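Local coordinates for trans-4-hydroxy-L-proline dehydratase (Clostridioides difficile 70-100-2010, PDB 6VXC), which catalyses the dehydration of trans-4-hydroxy-L-proline to (S)-1-pyrroline-5-carboxylate by glycyl radical chemistry, in the anaerobic breakdown of 4-hydroxyproline, at residues A[67-72]-A[221-226]. Numbering follows the deposited sequence.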
ATOM      1  N   LEU A  67     -10.120   0.725  26.460  1.00 13.86           N
ATOM      2  CA  LEU A  67     -10.832   1.889  25.939  1.00 14.57           C
ATOM      3  C   LEU A  67     -11.072   1.776  24.435  1.00 15.58           C
ATOM      4  O   LEU A  67     -12.169   2.065  23.949  1.00 17.33           O
ATOM      5  CB  LEU A  67     -10.063   3.171  26.266  1.00 14.47           C
ATOM      6  CG  LEU A  67     -10.565   4.481  25.655  1.00 14.13           C
ATOM      7  CD1 LEU A  67     -11.980   4.753  26.053  1.00 20.15           C
ATOM      8  CD2 LEU A  67      -9.688   5.600  26.138  1.00 13.45           C
ATOM      9  N   ARG A  68     -10.050   1.385  23.678  1.00 14.18           N
ATOM     10  CA  ARG A  68     -10.232   1.211  22.239  1.00 14.64           C
ATOM     11  C   ARG A  68     -11.267   0.127  21.943  1.00 14.04           C
ATOM     12  O   ARG A  68     -12.147   0.306  21.097  1.00 16.80           O
ATOM     13  CB  ARG A  68      -8.898   0.856  21.583  1.00 13.72           C
ATOM     14  CG  ARG A  68      -7.805   1.905  21.744  1.00 14.19           C
ATOM     15  CD  ARG A  68      -8.171   3.210  21.060  1.00 14.04           C
ATOM     16  NE  ARG A  68      -8.495   3.003  19.654  1.00 17.99           N
ATOM     17  CZ  ARG A  68      -9.071   3.910  18.877  1.00 16.54           C
ATOM     18  NH1 ARG A  68      -9.336   3.618  17.620  1.00 17.57           N
ATOM     19  NH2 ARG A  68      -9.397   5.106  19.365  1.00 15.81           N
ATOM     20  N   ALA A  69     -11.182  -1.007  22.641  1.00 15.21           N
ATOM     21  CA  ALA A  69     -12.124  -2.099  22.396  1.00 13.97           C
ATOM     22  C   ALA A  69     -13.555  -1.695  22.753  1.00 15.84           C
ATOM     23  O   ALA A  69     -14.496  -1.961  21.995  1.00 14.05           O
ATOM     24  CB  ALA A  69     -11.696  -3.335  23.183  1.00 12.57           C
ATOM     25  N   LEU A  70     -13.734  -1.052  23.915  1.00 15.78           N
ATOM     26  CA  LEU A  70     -15.059  -0.574  24.304  1.00 15.99           C
ATOM     27  C   LEU A  70     -15.577   0.477  23.329  1.00 16.58           C
ATOM     28  O   LEU A  70     -16.776   0.533  23.046  1.00 20.74           O
ATOM     29  CB  LEU A  70     -15.026  -0.015  25.729  1.00 16.58           C
ATOM     30  CG  LEU A  70     -14.876  -1.019  26.871  1.00 16.84           C
ATOM     31  CD1 LEU A  70     -14.651  -0.312  28.224  1.00 18.58           C
ATOM     32  CD2 LEU A  70     -16.082  -1.946  26.919  1.00 17.89           C
ATOM     33  N   SER A  71     -14.690   1.328  22.809  1.00 16.50           N
ATOM     34  CA  SER A  71     -15.133   2.322  21.837  1.00 18.14           C
ATOM     35  C   SER A  71     -15.551   1.663  20.526  1.00 17.11           C
ATOM     36  O   SER A  71     -16.561   2.047  19.928  1.00 18.54           O
ATOM     37  CB  SER A  71     -14.025   3.347  21.588  1.00 17.58           C
ATOM     38  OG  SER A  71     -13.720   4.042  22.780  1.00 21.99           O
ATOM     39  N   PHE A  72     -14.776   0.683  20.057  1.00 17.54           N
ATOM     40  CA  PHE A  72     -15.163  -0.057  18.861  1.00 15.84           C
ATOM     41  C   PHE A  72     -16.504  -0.750  19.060  1.00 18.27           C
ATOM     42  O   PHE A  72     -17.383  -0.696  18.190  1.00 17.93           O
ATOM     43  CB  PHE A  72     -14.086  -1.077  18.503  1.00 15.01           C
ATOM     44  CG  PHE A  72     -14.420  -1.917  17.285  1.00 15.65           C
ATOM     45  CD1 PHE A  72     -14.437  -1.344  16.020  1.00 17.04           C
ATOM     46  CD2 PHE A  72     -14.676  -3.274  17.408  1.00 13.82           C
ATOM     47  CE1 PHE A  72     -14.729  -2.102  14.888  1.00 17.19           C
ATOM     48  CE2 PHE A  72     -14.965  -4.046  16.280  1.00 15.29           C
ATOM     49  CZ  PHE A  72     -14.997  -3.454  15.021  1.00 13.81           C
ATOM     50  N   LEU A 221      -5.385  -8.780  26.595  1.00 16.33           N
ATOM     51  CA  LEU A 221      -6.298  -9.906  26.389  1.00 15.84           C
ATOM     52  C   LEU A 221      -7.742  -9.512  26.700  1.00 15.65           C
ATOM     53  O   LEU A 221      -8.667  -9.901  25.978  1.00 14.89           O
ATOM     54  CB  LEU A 221      -5.855 -11.089  27.255  1.00 11.79           C
ATOM     55  CG  LEU A 221      -4.570 -11.767  26.773  1.00 16.18           C
ATOM     56  CD1 LEU A 221      -3.912 -12.552  27.874  1.00 15.05           C
ATOM     57  CD2 LEU A 221      -4.846 -12.688  25.579  1.00 13.64           C
ATOM     58  N   GLU A 222      -7.957  -8.742  27.769  1.00 16.53           N
ATOM     59  CA  GLU A 222      -9.305  -8.244  28.048  1.00 17.33           C
ATOM     60  C   GLU A 222      -9.841  -7.420  26.885  1.00 13.95           C
ATOM     61  O   GLU A 222     -11.021  -7.517  26.536  1.00 17.13           O
ATOM     62  CB  GLU A 222      -9.336  -7.405  29.333  1.00 18.82           C
ATOM     63  CG  GLU A 222      -9.237  -8.184  30.609  1.00 24.69           C
ATOM     64  CD  GLU A 222      -9.349  -7.306  31.867  1.00 26.10           C
ATOM     65  OE1 GLU A 222      -9.664  -7.874  32.933  1.00 34.15           O
ATOM     66  OE2 GLU A 222      -9.147  -6.071  31.793  1.00 23.91           O
ATOM     67  N   ALA A 223      -8.998  -6.573  26.293  1.00 15.05           N
ATOM     68  CA  ALA A 223      -9.443  -5.800  25.143  1.00 13.26           C
ATOM     69  C   ALA A 223      -9.796  -6.707  23.965  1.00 13.25           C
ATOM     70  O   ALA A 223     -10.785  -6.474  23.265  1.00 14.29           O
ATOM     71  CB  ALA A 223      -8.372  -4.784  24.746  1.00 14.16           C
ATOM     72  N   MET A 224      -8.985  -7.738  23.723  1.00 15.62           N
ATOM     73  CA  MET A 224      -9.273  -8.653  22.622  1.00 15.06           C
ATOM     74  C   MET A 224     -10.620  -9.331  22.806  1.00 14.09           C
ATOM     75  O   MET A 224     -11.361  -9.528  21.834  1.00 17.40           O
ATOM     76  CB  MET A 224      -8.156  -9.688  22.478  1.00 13.71           C
ATOM     77  CG  MET A 224      -6.850  -9.116  21.958  1.00 12.64           C
ATOM     78  SD  MET A 224      -5.585 -10.388  21.842  1.00 18.13           S
ATOM     79  CE  MET A 224      -4.206  -9.549  22.568  1.00 13.45           C
ATOM     80  N   ALA A 225     -10.950  -9.706  24.049  1.00 16.29           N
ATOM     81  CA  ALA A 225     -12.234 -10.347  24.330  1.00 13.25           C
ATOM     82  C   ALA A 225     -13.402  -9.419  24.020  1.00 14.61           C
ATOM     83  O   ALA A 225     -14.430  -9.849  23.478  1.00 17.13           O
ATOM     84  CB  ALA A 225     -12.280 -10.806  25.791  1.00 15.25           C
ATOM     85  N   ILE A 226     -13.268  -8.144  24.368  1.00 14.52           N
ATOM     86  CA  ILE A 226     -14.306  -7.178  24.043  1.00 15.65           C
ATOM     87  C   ILE A 226     -14.434  -7.014  22.531  1.00 15.68           C
ATOM     88  O   ILE A 226     -15.540  -6.881  22.003  1.00 14.71           O
ATOM     89  CB  ILE A 226     -14.019  -5.844  24.758  1.00 12.24           C
ATOM     90  CG1 ILE A 226     -14.172  -6.027  26.288  1.00 17.70           C
ATOM     91  CG2 ILE A 226     -14.919  -4.758  24.209  1.00 12.97           C
ATOM     92  CD1 ILE A 226     -13.571  -4.900  27.121  1.00 17.35           C
TER
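Leu67 O, one half-turn before the Ala69 that meets Ala223 across the interface, is gripped twice within its own helix: by Ser71 N, and by Ser71 OG at 2.8 Å. The two donors come from opposite faces of the carbonyl plane. The hydroxyl lies 34° from that plane, and Ser71 itself is turned to the far side, against Met51, Ala54 and Tyr55 of helix 46-58. The side chains that face 221-226 are apolar. Here the helices run almost parallel, 7° apart in direction, with their axes only 8.3 Å from each other. Ala69 and Ala223 permit this approach: their CB atoms are 3.9 Å apart, and the methyl of Ala69 also reaches backbone, with CB 3.3 Å from Ala223 O. One turn further along, Ile226 straddles the same alanine and its neighbour. With CG1 beside the backbone N (chi1 -67°), CG2 is left anti to that N, and this methyl is laid on the first helix, 3.7 Å from Ala69 CB and 3.6 Å from Ala69 O. The other branch carries CD1 out to Leu70, whose CD2 it meets at 3.9 Å. Leu70 starts off beside the interface, but its end swings in, so the two branched chains meet at a slant along a partly exposed margin. The alanines are buried, and Pro542 of helix 542-546 packs against both. Arg68 turns its guanidinium group the other way, to a salt bridge with Glu105 and a hydrogen bond with Tyr55. What joins helix 64-78 to helix 214-248 here, away from the probable catalytic residues, is therefore close-set small residues edged by aliphatic branches: shape and van der Waals contact hold the two segments together, while the hydroxyl of Ser71 and the terminal nitrogens of Arg68 find their partners away from the interface.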